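Local atomic coordinates of M32 carboxypeptidase (Chitinophagaceae bacterium, PDB entry 7A03), a protein that probably removes single amino acids from the C-terminal end of peptides as a metal-dependent carboxypeptidase of the M32 family. Residues K20-D23 and V24-I28; L31-Q35 and E36-P40; Q49-T52 and T53-I57; C265-E268 and G269-L273. All coordinates share one frame; numbering follows the deposited sequence.

How the interactions relate
Interactions 1, 2 and 3 are surface contacts, whereas interaction 4 is a largely buried one nearer the centre of the chain. Interactions 1 and 2 follow each other along helix 9-37, with centres about 17 Å apart. Interaction 3 belongs to the next helix, 44-62, which packs against helix 9-37, and it touches both interaction 1 and interaction 2. Interaction 1 is a regular helical turn. Interaction 2 is the end of that helix, where backbone bonds converge and aromatic rings meet. Interaction 3 is rich in hydroxyls turned back on their own backbone. Interaction 4, on helix 258-277, gathers two histidines and a glutamate in the probable active site, about 10 Å from interaction 2 at the nearest atoms.

Interaction 1. Residues K20-D23 and V24-I28; sequences KIAD and VRNAI
Val24 N gives its proton to Lys20 O at 3.1 Å, the first bond of a regular alpha-helical turn inside helix 9-37. Each amide N-H from Val24 to Ala27 points back to the carbonyl four residues earlier. The isopropyl group of Val24 leans on the same carbonyl as its N-H, with Val24 CG2 3.5 Å from Lys20 O. The valine's other branch, CG1, stands anti to the backbone N (chi1 -177°), well clear of that oxygen.

Arg25 N bonds to Ile21 O at 2.9 Å. The side chains of Ile21 and Arg25 run alongside each other in the same direction. Arg25 CG is beside the backbone N (chi1 -65°), which sets it 3.3 Å from Ile21 O. Farther out, Arg25 NE passes Ile21 CG2 at 3.9 Å. Ile21, Val24 and Arg25 also meet the neighbouring helix 44-62, at Leu61, Leu54 and Ala58 in turn, and Ile28 faces that helix too.

Asn26 N makes the shortest bond of the turn, 2.8 Å to Ala22 O. The first carbons of its side chain, CB and CG, close on that same oxygen. Asn26 ND2 is hydrogen-bonded to Tyr283 OH, and so is Asp23 OD1, so one tyrosine ties together two side chains three residues apart.

Ala27 N closes the series on Asp23 O at 3.0 Å. The methyl of the alanine rests against the same oxygen, with Ala27 CB 3.5 Å from Asp23 O.

Interaction 2. Residues L31-Q35 and E36-P40; sequences LGWDQ and ETYLP
Asp34 O is gripped by three backbone N-H groups. Tyr38 N lies 2.9 Å from Asp34 O, in the carbonyl plane and on a lone pair. Leu39 N is tilted 34° from that plane. Thr37 N comes from well above it.

A second grip is on Trp33 O, which takes the proton of Thr37 OG1 at 2.8 Å. Thr37 OG1 sits in the crowded position between backbone N and carbonyl carbon (chi1 52°). There it also rides 3.6 Å above the Trp33 indole, over its centre. Thr37 CG2 makes a CH-pi contact with the five-membered ring, 4.2 Å from its centroid. Trp33 CH2 meets the edge of the Tyr38 ring, 3.9 Å from Tyr38 CE2. The indole also has a cation-pi partner in Arg248.

With an alanine at Trp33, Arg248 would probably lose its aromatic mate, and Thr37 and the edge of Tyr38 the surface they rest on.

Asp34 OD1 touches Tyr38 CB at 3.5 Å, while OD2 forms a salt bridge with Arg47. Tyr38 OH is bonded to Asp232.

Bonds from the third, fourth and fifth following residues meeting on one carbonyl mark the C-terminal end of a helix, here helix 9-37.

Interaction 3. Residues Q49-T52 and T53-I57; sequences QQIT and TLSTI
Ser55 holds Ile51 O twice. Its backbone N donates at 2.8 Å, nearly along the C=O axis. Its hydroxyl donates as well, with Ser55 OG 3.0 Å from Ile51 O and 49° out of the carbonyl plane. The serine OG stands beside its own backbone N (chi1 -62°), and this turns it back along the helix. Ile51 CG2 closes on the same hydroxyl, 3.8 Å from Ser55 OG.

Thr56 is placed in a similar way. Its N donates to Thr52 O at 2.9 Å. Its OG1 lies 3.2 Å from Thr52 O, a contact whose hydrogen bonding stays uncertain.

Thr53 N bonds to Gln49 O, and a water adds a bridge: it donates to Gln49 O at 3.1 Å and pairs with Thr53 OG1. Thr52 OG1 is bonded to Gly48 O, one turn before it.

Farther out, helix 9-37 covers one side. Ile51 packs on Leu31 and Gln35, and Leu54 and Ser55 pack on Ile28.

The chemistry is therefore mixed. Ser55 and Thr52 turn their hydroxyls to backbone carbonyls of their own helix, and Thr53 shares a water with Gln49 O. The apolar chains, together with Ser55, pack on helix 9-37.

Interaction 4. Residues C265-E268 and G269-L273; sequences CIHE and GGHAL
His267 and His271 make a water-bridged contact between side chains one turn apart on helix 258-277, in a mostly buried part of the fold. Helix 293-307 and strands 239-241 and 247-251 pack around it. The two side chains run alongside each other and point the same way, their ring planes at 84°. His267 NE2 is 3.9 Å from His271 NE2.

A water joins them. It lies in the plane of both rings, at their edges, 2.8 Å from His267 NE2 and 2.7 Å from His271 NE2. His267 CG is anti to the backbone N (chi1 -176°), whereas His271 CG is beside its own (chi1 -75°). These different torsions bring the two NE2 atoms round to the same water.

Glu304 helps to position His267 through a hydrogen bond to ND1. His271 meets the ring of His296. Glu268 OE1 reaches the edge of the His271 ring, 3.5 Å from His271 CD2, and is bonded to Thr239 OG1. Behind them the backbone is helical: Gly269 N donates to Cys265 O and Ala272 N to Glu268 O, each at 2.8 Å.

A leucine in place of His271 would probably leave the water with His267 alone and take a nitrogen from the likely metal site.

No metal is bound here, but His267, Glu268 and His271 fit the HExxH motif of zinc metallopeptidases, consistent with the active site of an M32 carboxypeptidase.

Interaction 1. Residues K20-D23 and V24-I28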
loop_
_atom_site.group_PDB
_atom_site.type_symbol
_atom_site.label_atom_id
_atom_site.label_comp_id
_atom_site.label_asym_id
_atom_site.label_seq_id
_atom_site.Cartn_x
_atom_site.Cartn_y
_atom_site.Cartn_z
ATOM N N LYS A 20 -26.113 -2.704 -2.404
ATOM C CA LYS A 20 -26.456 -1.438 -3.055
ATOM C C LYS A 20 -25.374 -0.385 -2.813
ATOM O O LYS A 20 -24.912 0.296 -3.751
ATOM C CB LYS A 20 -27.811 -0.965 -2.518
ATOM C CG LYS A 20 -28.268 0.400 -3.014
ATOM C CD LYS A 20 -29.644 0.706 -2.448
ATOM C CE LYS A 20 -30.038 2.143 -2.717
ATOM N NZ LYS A 20 -31.361 2.449 -2.098
ATOM N N ILE A 21 -24.926 -0.267 -1.553
ATOM C CA ILE A 21 -23.838 0.658 -1.242
ATOM C C ILE A 21 -22.602 0.320 -2.065
ATOM O O ILE A 21 -21.928 1.204 -2.610
ATOM C CB ILE A 21 -23.532 0.629 0.266
ATOM C CG1 ILE A 21 -24.684 1.240 1.066
ATOM C CG2 ILE A 21 -22.223 1.358 0.573
ATOM C CD1 ILE A 21 -24.671 0.808 2.515
ATOM N N ALA A 22 -22.271 -0.969 -2.148
ATOM C CA ALA A 22 -21.095 -1.384 -2.902
ATOM C C ALA A 22 -21.243 -1.060 -4.384
ATOM O O ALA A 22 -20.263 -0.706 -5.044
ATOM C CB ALA A 22 -20.834 -2.879 -2.699
ATOM N N ASP A 23 -22.455 -1.196 -4.931
ATOM C CA ASP A 23 -22.678 -0.819 -6.325
ATOM C C ASP A 23 -22.345 0.646 -6.551
ATOM O O ASP A 23 -21.687 0.999 -7.542
ATOM C CB ASP A 23 -24.134 -1.072 -6.722
ATOM C CG ASP A 23 -24.456 -2.529 -6.884
ATOM O OD1 ASP A 23 -23.511 -3.349 -6.985
ATOM O OD2 ASP A 23 -25.652 -2.874 -6.920
ATOM N N VAL A 24 -22.807 1.518 -5.648
ATOM C CA VAL A 24 -22.465 2.936 -5.778
ATOM C C VAL A 24 -20.960 3.154 -5.660
ATOM O O VAL A 24 -20.364 3.926 -6.425
ATOM C CB VAL A 24 -23.241 3.794 -4.764
ATOM C CG1 VAL A 24 -22.908 5.260 -4.980
ATOM C CG2 VAL A 24 -24.749 3.566 -4.907
ATOM N N ARG A 25 -20.321 2.503 -4.685
ATOM C CA ARG A 25 -18.892 2.737 -4.478
ATOM C C ARG A 25 -18.070 2.229 -5.658
ATOM O O ARG A 25 -17.092 2.859 -6.070
ATOM C CB ARG A 25 -18.437 2.114 -3.155
ATOM C CG ARG A 25 -19.076 2.770 -1.939
ATOM C CD ARG A 25 -18.192 2.751 -0.700
ATOM N NE ARG A 25 -18.884 3.367 0.436
ATOM C CZ ARG A 25 -18.860 4.670 0.715
ATOM N NH1 ARG A 25 -18.174 5.508 -0.053
ATOM N NH2 ARG A 25 -19.527 5.140 1.767
ATOM N N ASN A 26 -18.496 1.122 -6.259
ATOM C CA ASN A 26 -17.784 0.629 -7.427
ATOM C C ASN A 26 -18.048 1.495 -8.653
ATOM O O ASN A 26 -17.158 1.644 -9.497
ATOM C CB ASN A 26 -18.136 -0.836 -7.665
ATOM C CG ASN A 26 -17.451 -1.739 -6.663
ATOM O OD1 ASN A 26 -16.228 -1.644 -6.468
ATOM N ND2 ASN A 26 -18.218 -2.599 -6.013
ATOM N N ALA A 27 -19.236 2.107 -8.758
ATOM C CA ALA A 27 -19.442 3.088 -9.822
ATOM C C ALA A 27 -18.480 4.255 -9.663
ATOM O O ALA A 27 -17.898 4.741 -10.641
ATOM C CB ALA A 27 -20.892 3.591 -9.799
ATOM N N ILE A 28 -18.292 4.708 -8.419
ATOM C CA ILE A 28 -17.305 5.744 -8.133
ATOM C C ILE A 28 -15.918 5.294 -8.584
ATOM O O ILE A 28 -15.162 6.061 -9.200
ATOM C CB ILE A 28 -17.331 6.103 -6.636
ATOM C CG1 ILE A 28 -18.661 6.767 -6.261
ATOM C CG2 ILE A 28 -16.151 6.978 -6.274
ATOM C CD1 ILE A 28 -18.873 6.808 -4.749
#

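Interaction 2. Residues L31-Q35 and E36-P40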
loop_
_atom_site.group_PDB
_atom_site.type_symbol
_atom_site.label_atom_id
_atom_site.label_comp_id
_atom_site.label_asym_id
_atom_site.label_seq_id
_atom_site.Cartn_x
_atom_site.Cartn_y
_atom_site.Cartn_z
ATOM N N LEU A 31 -15.556 5.665 -12.320
ATOM C CA LEU A 31 -15.328 7.062 -12.673
ATOM C C LEU A 31 -13.903 7.500 -12.329
ATOM O O LEU A 31 -13.276 8.258 -13.079
ATOM C CB LEU A 31 -16.385 7.957 -12.009
ATOM C CG LEU A 31 -17.634 8.208 -12.864
ATOM C CD1 LEU A 31 -18.398 6.915 -13.166
ATOM C CD2 LEU A 31 -18.531 9.250 -12.155
ATOM N N GLY A 32 -13.351 7.006 -11.217
ATOM C CA GLY A 32 -11.986 7.389 -10.866
ATOM C C GLY A 32 -10.944 6.709 -11.741
ATOM O O GLY A 32 -9.902 7.303 -12.081
ATOM N N TRP A 33 -11.239 5.482 -12.173
ATOM C CA TRP A 33 -10.344 4.777 -13.079
ATOM C C TRP A 33 -10.289 5.501 -14.413
ATOM O O TRP A 33 -9.201 5.770 -14.951
ATOM C CB TRP A 33 -10.832 3.340 -13.262
ATOM C CG TRP A 33 -10.149 2.619 -14.381
ATOM C CD1 TRP A 33 -8.969 1.940 -14.319
ATOM C CD2 TRP A 33 -10.594 2.519 -15.746
ATOM N NE1 TRP A 33 -8.649 1.416 -15.552
ATOM C CE2 TRP A 33 -9.640 1.750 -16.443
ATOM C CE3 TRP A 33 -11.721 2.980 -16.440
ATOM C CZ2 TRP A 33 -9.762 1.450 -17.810
ATOM C CZ3 TRP A 33 -11.836 2.690 -17.792
ATOM C CH2 TRP A 33 -10.874 1.927 -18.462
ATOM N N ASP A 34 -11.469 5.897 -14.917
ATOM C CA ASP A 34 -11.507 6.620 -16.177
ATOM C C ASP A 34 -10.838 7.981 -16.040
ATOM O O ASP A 34 -10.141 8.434 -16.958
ATOM C CB ASP A 34 -12.956 6.743 -16.636
ATOM C CG ASP A 34 -13.091 7.551 -17.897
ATOM O OD1 ASP A 34 -12.794 7.006 -18.990
ATOM O OD2 ASP A 34 -13.475 8.735 -17.772
ATOM N N GLN A 35 -11.005 8.620 -14.879
ATOM C CA GLN A 35 -10.340 9.885 -14.602
ATOM C C GLN A 35 -8.835 9.763 -14.776
ATOM O O GLN A 35 -8.184 10.700 -15.247
ATOM C CB GLN A 35 -10.680 10.303 -13.175
ATOM C CG GLN A 35 -10.115 11.618 -12.685
ATOM C CD GLN A 35 -10.741 11.977 -11.338
ATOM O OE1 GLN A 35 -10.628 11.219 -10.377
ATOM N NE2 GLN A 35 -11.426 13.112 -11.274
ATOM N N GLU A 36 -8.267 8.614 -14.394
ATOM C CA GLU A 36 -6.827 8.423 -14.537
ATOM C C GLU A 36 -6.402 7.920 -15.909
ATOM O O GLU A 36 -5.203 7.975 -16.231
ATOM C CB GLU A 36 -6.304 7.439 -13.479
ATOM C CG GLU A 36 -6.483 7.938 -12.030
ATOM C CD GLU A 36 -5.756 9.243 -11.775
ATOM O OE1 GLU A 36 -4.588 9.382 -12.202
ATOM O OE2 GLU A 36 -6.356 10.139 -11.146
ATOM N N THR A 37 -7.317 7.392 -16.716
ATOM C CA THR A 37 -6.863 6.713 -17.928
ATOM C C THR A 37 -7.313 7.386 -19.213
ATOM O O THR A 37 -6.495 7.569 -20.123
ATOM C CB THR A 37 -7.326 5.259 -17.927
ATOM O OG1 THR A 37 -8.736 5.222 -17.676
ATOM C CG2 THR A 37 -6.595 4.471 -16.851
ATOM N N TYR A 38 -8.599 7.721 -19.340
ATOM C CA TYR A 38 -9.149 8.147 -20.621
ATOM C C TYR A 38 -9.879 9.478 -20.587
ATOM O O TYR A 38 -10.216 9.996 -21.661
ATOM C CB TYR A 38 -10.074 7.063 -21.209
ATOM C CG TYR A 38 -9.269 5.830 -21.585
ATOM C CD1 TYR A 38 -8.396 5.863 -22.659
ATOM C CD2 TYR A 38 -9.341 4.665 -20.833
ATOM C CE1 TYR A 38 -7.630 4.762 -23.003
ATOM C CE2 TYR A 38 -8.588 3.557 -21.165
ATOM C CZ TYR A 38 -7.731 3.614 -22.249
ATOM O OH TYR A 38 -6.960 2.518 -22.600
ATOM N N LEU A 39 -10.103 10.058 -19.421
ATOM C CA LEU A 39 -10.866 11.292 -19.307
ATOM C C LEU A 39 -10.255 12.428 -20.125
ATOM O O LEU A 39 -9.080 12.773 -19.918
ATOM C CB LEU A 39 -10.874 11.682 -17.830
ATOM C CG LEU A 39 -11.464 13.047 -17.507
ATOM C CD1 LEU A 39 -12.951 13.021 -17.720
ATOM C CD2 LEU A 39 -11.137 13.453 -16.070
ATOM N N PRO A 40 -11.008 13.058 -21.033
ATOM C CA PRO A 40 -10.498 14.263 -21.701
ATOM C C PRO A 40 -10.348 15.408 -20.709
ATOM O O PRO A 40 -11.123 15.538 -19.763
ATOM C CB PRO A 40 -11.576 14.579 -22.751
ATOM C CG PRO A 40 -12.363 13.273 -22.923
ATOM C CD PRO A 40 -12.309 12.609 -21.555
HETATM O O HOH W 1 -8.705 9.015 -9.543
#

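Interaction 3. Residues Q49-T52 and T53-I57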
loop_
_atom_site.group_PDB
_atom_site.type_symbol
_atom_site.label_atom_id
_atom_site.label_comp_id
_atom_site.label_asym_id
_atom_site.label_seq_id
_atom_site.Cartn_x
_atom_site.Cartn_y
_atom_site.Cartn_z
ATOM N N GLN A 49 -17.457 16.661 -9.992
ATOM C CA GLN A 49 -18.783 16.885 -9.457
ATOM C C GLN A 49 -19.544 15.577 -9.399
ATOM O O GLN A 49 -20.198 15.264 -8.390
ATOM C CB GLN A 49 -19.499 17.881 -10.361
ATOM C CG GLN A 49 -20.915 18.181 -9.985
ATOM C CD GLN A 49 -21.511 19.240 -10.877
ATOM O OE1 GLN A 49 -21.121 20.409 -10.813
ATOM N NE2 GLN A 49 -22.445 18.837 -11.733
ATOM N N GLN A 50 -19.398 14.754 -10.438
ATOM C CA GLN A 50 -20.181 13.532 -10.475
ATOM C C GLN A 50 -19.703 12.569 -9.404
ATOM O O GLN A 50 -20.525 11.974 -8.698
ATOM C CB GLN A 50 -20.167 12.942 -11.884
ATOM C CG GLN A 50 -20.993 13.789 -12.851
ATOM C CD GLN A 50 -20.620 13.606 -14.311
ATOM O OE1 GLN A 50 -19.815 12.749 -14.654
ATOM N NE2 GLN A 50 -21.199 14.441 -15.182
ATOM N N ILE A 51 -18.381 12.496 -9.199
ATOM C CA ILE A 51 -17.875 11.623 -8.146
ATOM C C ILE A 51 -18.389 12.092 -6.791
ATOM O O ILE A 51 -18.874 11.279 -5.985
ATOM C CB ILE A 51 -16.340 11.533 -8.197
ATOM C CG1 ILE A 51 -15.915 10.690 -9.409
ATOM C CG2 ILE A 51 -15.818 10.953 -6.851
ATOM C CD1 ILE A 51 -14.432 10.815 -9.793
ATOM N N THR A 52 -18.401 13.418 -6.570
ATOM C CA THR A 52 -18.842 13.937 -5.277
ATOM C C THR A 52 -20.303 13.598 -5.050
ATOM O O THR A 52 -20.685 13.125 -3.968
ATOM C CB THR A 52 -18.586 15.443 -5.215
ATOM O OG1 THR A 52 -17.169 15.658 -5.253
ATOM C CG2 THR A 52 -19.148 16.056 -3.931
ATOM N N THR A 53 -21.127 13.712 -6.099
ATOM C CA THR A 53 -22.536 13.419 -5.897
ATOM C C THR A 53 -22.716 11.966 -5.485
ATOM O O THR A 53 -23.392 11.669 -4.485
ATOM C CB THR A 53 -23.303 13.782 -7.166
ATOM O OG1 THR A 53 -23.458 15.211 -7.171
ATOM C CG2 THR A 53 -24.682 13.118 -7.201
ATOM N N LEU A 54 -22.005 11.065 -6.165
ATOM C CA LEU A 54 -22.148 9.652 -5.837
ATOM C C LEU A 54 -21.598 9.362 -4.449
ATOM O O LEU A 54 -22.189 8.574 -3.703
ATOM C CB LEU A 54 -21.459 8.789 -6.887
ATOM C CG LEU A 54 -22.066 8.699 -8.291
ATOM C CD1 LEU A 54 -21.237 7.733 -9.100
ATOM C CD2 LEU A 54 -23.485 8.204 -8.210
ATOM N N SER A 55 -20.503 10.035 -4.074
ATOM C CA SER A 55 -19.916 9.781 -2.765
ATOM C C SER A 55 -20.891 10.183 -1.679
ATOM O O SER A 55 -21.095 9.434 -0.707
ATOM C CB SER A 55 -18.585 10.521 -2.619
ATOM O OG SER A 55 -17.633 10.063 -3.575
ATOM N N THR A 56 -21.571 11.323 -1.881
ATOM C CA THR A 56 -22.543 11.762 -0.898
ATOM C C THR A 56 -23.657 10.742 -0.794
ATOM O O THR A 56 -24.036 10.343 0.314
ATOM C CB THR A 56 -23.076 13.153 -1.263
ATOM O OG1 THR A 56 -21.998 14.095 -1.249
ATOM C CG2 THR A 56 -24.142 13.608 -0.289
ATOM N N ILE A 57 -24.130 10.236 -1.941
ATOM C CA ILE A 57 -25.193 9.239 -1.897
ATOM C C ILE A 57 -24.724 8.003 -1.141
ATOM O O ILE A 57 -25.442 7.486 -0.271
ATOM C CB ILE A 57 -25.680 8.908 -3.322
ATOM C CG1 ILE A 57 -26.488 10.079 -3.895
ATOM C CG2 ILE A 57 -26.486 7.594 -3.339
ATOM C CD1 ILE A 57 -26.698 9.980 -5.400
HETATM O O HOH W 2 -21.205 17.434 -6.484
#

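Interaction 4. Residues C265-E268 and G269-L273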
loop_
_atom_site.group_PDB
_atom_site.type_symbol
_atom_site.label_atom_id
_atom_site.label_comp_id
_atom_site.label_asym_id
_atom_site.label_seq_id
_atom_site.Cartn_x
_atom_site.Cartn_y
_atom_site.Cartn_z
ATOM N N CYS A 265 4.580 -3.308 -12.824
ATOM C CA CYS A 265 3.603 -4.288 -13.272
ATOM C C CYS A 265 3.530 -5.447 -12.288
ATOM O O CYS A 265 2.443 -5.900 -11.930
ATOM C CB CYS A 265 4.062 -4.829 -14.622
ATOM S SG CYS A 265 3.691 -3.767 -16.014
ATOM N N ILE A 266 4.686 -5.943 -11.822
ATOM C CA ILE A 266 4.639 -7.062 -10.879
ATOM C C ILE A 266 3.992 -6.632 -9.566
ATOM O O ILE A 266 3.197 -7.373 -8.965
ATOM C CB ILE A 266 6.048 -7.638 -10.650
ATOM C CG1 ILE A 266 6.651 -8.123 -11.984
ATOM C CG2 ILE A 266 5.990 -8.760 -9.612
ATOM C CD1 ILE A 266 8.121 -8.428 -11.903
ATOM N N HIS A 267 4.310 -5.417 -9.114
ATOM C CA HIS A 267 3.749 -4.876 -7.879
ATOM C C HIS A 267 2.218 -4.804 -7.955
ATOM O O HIS A 267 1.487 -5.324 -7.076
ATOM C CB HIS A 267 4.364 -3.489 -7.697
ATOM C CG HIS A 267 3.976 -2.795 -6.435
ATOM N ND1 HIS A 267 4.755 -2.821 -5.295
ATOM C CD2 HIS A 267 2.899 -2.032 -6.140
ATOM C CE1 HIS A 267 4.178 -2.089 -4.358
ATOM N NE2 HIS A 267 3.044 -1.610 -4.842
ATOM N N GLU A 268 1.705 -4.201 -9.040
ATOM C CA GLU A 268 0.256 -4.135 -9.214
ATOM C C GLU A 268 -0.345 -5.520 -9.405
ATOM O O GLU A 268 -1.425 -5.802 -8.881
ATOM C CB GLU A 268 -0.125 -3.215 -10.377
ATOM C CG GLU A 268 0.415 -1.803 -10.258
ATOM C CD GLU A 268 0.067 -1.125 -8.941
ATOM O OE1 GLU A 268 -0.993 -1.400 -8.370
ATOM O OE2 GLU A 268 0.882 -0.310 -8.464
ATOM N N GLY A 269 0.342 -6.402 -10.134
ATOM C CA GLY A 269 -0.120 -7.770 -10.234
ATOM C C GLY A 269 -0.386 -8.386 -8.877
ATOM O O GLY A 269 -1.366 -9.117 -8.693
ATOM N N GLY A 270 0.487 -8.109 -7.904
ATOM C CA GLY A 270 0.277 -8.702 -6.586
ATOM C C GLY A 270 -1.012 -8.229 -5.932
ATOM O O GLY A 270 -1.798 -9.038 -5.387
ATOM N N HIS A 271 -1.265 -6.911 -6.017
ATOM C CA HIS A 271 -2.575 -6.388 -5.588
ATOM C C HIS A 271 -3.723 -7.068 -6.338
ATOM O O HIS A 271 -4.759 -7.441 -5.748
ATOM C CB HIS A 271 -2.680 -4.894 -5.878
ATOM C CG HIS A 271 -1.901 -4.002 -4.958
ATOM N ND1 HIS A 271 -1.947 -4.100 -3.581
ATOM C CD2 HIS A 271 -1.089 -2.956 -5.236
ATOM C CE1 HIS A 271 -1.194 -3.146 -3.052
ATOM N NE2 HIS A 271 -0.653 -2.446 -4.035
ATOM N N ALA A 272 -3.570 -7.188 -7.653
ATOM C CA ALA A 272 -4.681 -7.619 -8.489
ATOM C C ALA A 272 -5.018 -9.080 -8.245
ATOM O O ALA A 272 -6.196 -9.456 -8.251
ATOM C CB ALA A 272 -4.372 -7.375 -9.956
ATOM N N LEU A 273 -4.006 -9.914 -7.996
ATOM C CA LEU A 273 -4.267 -11.319 -7.719
ATOM C C LEU A 273 -5.056 -11.462 -6.426
ATOM O O LEU A 273 -5.954 -12.315 -6.317
ATOM C CB LEU A 273 -2.953 -12.101 -7.630
ATOM C CG LEU A 273 -2.157 -12.252 -8.922
ATOM C CD1 LEU A 273 -0.739 -12.730 -8.599
ATOM C CD2 LEU A 273 -2.858 -13.214 -9.902
HETATM O O HOH W 3 1.056 -0.456 -3.251
#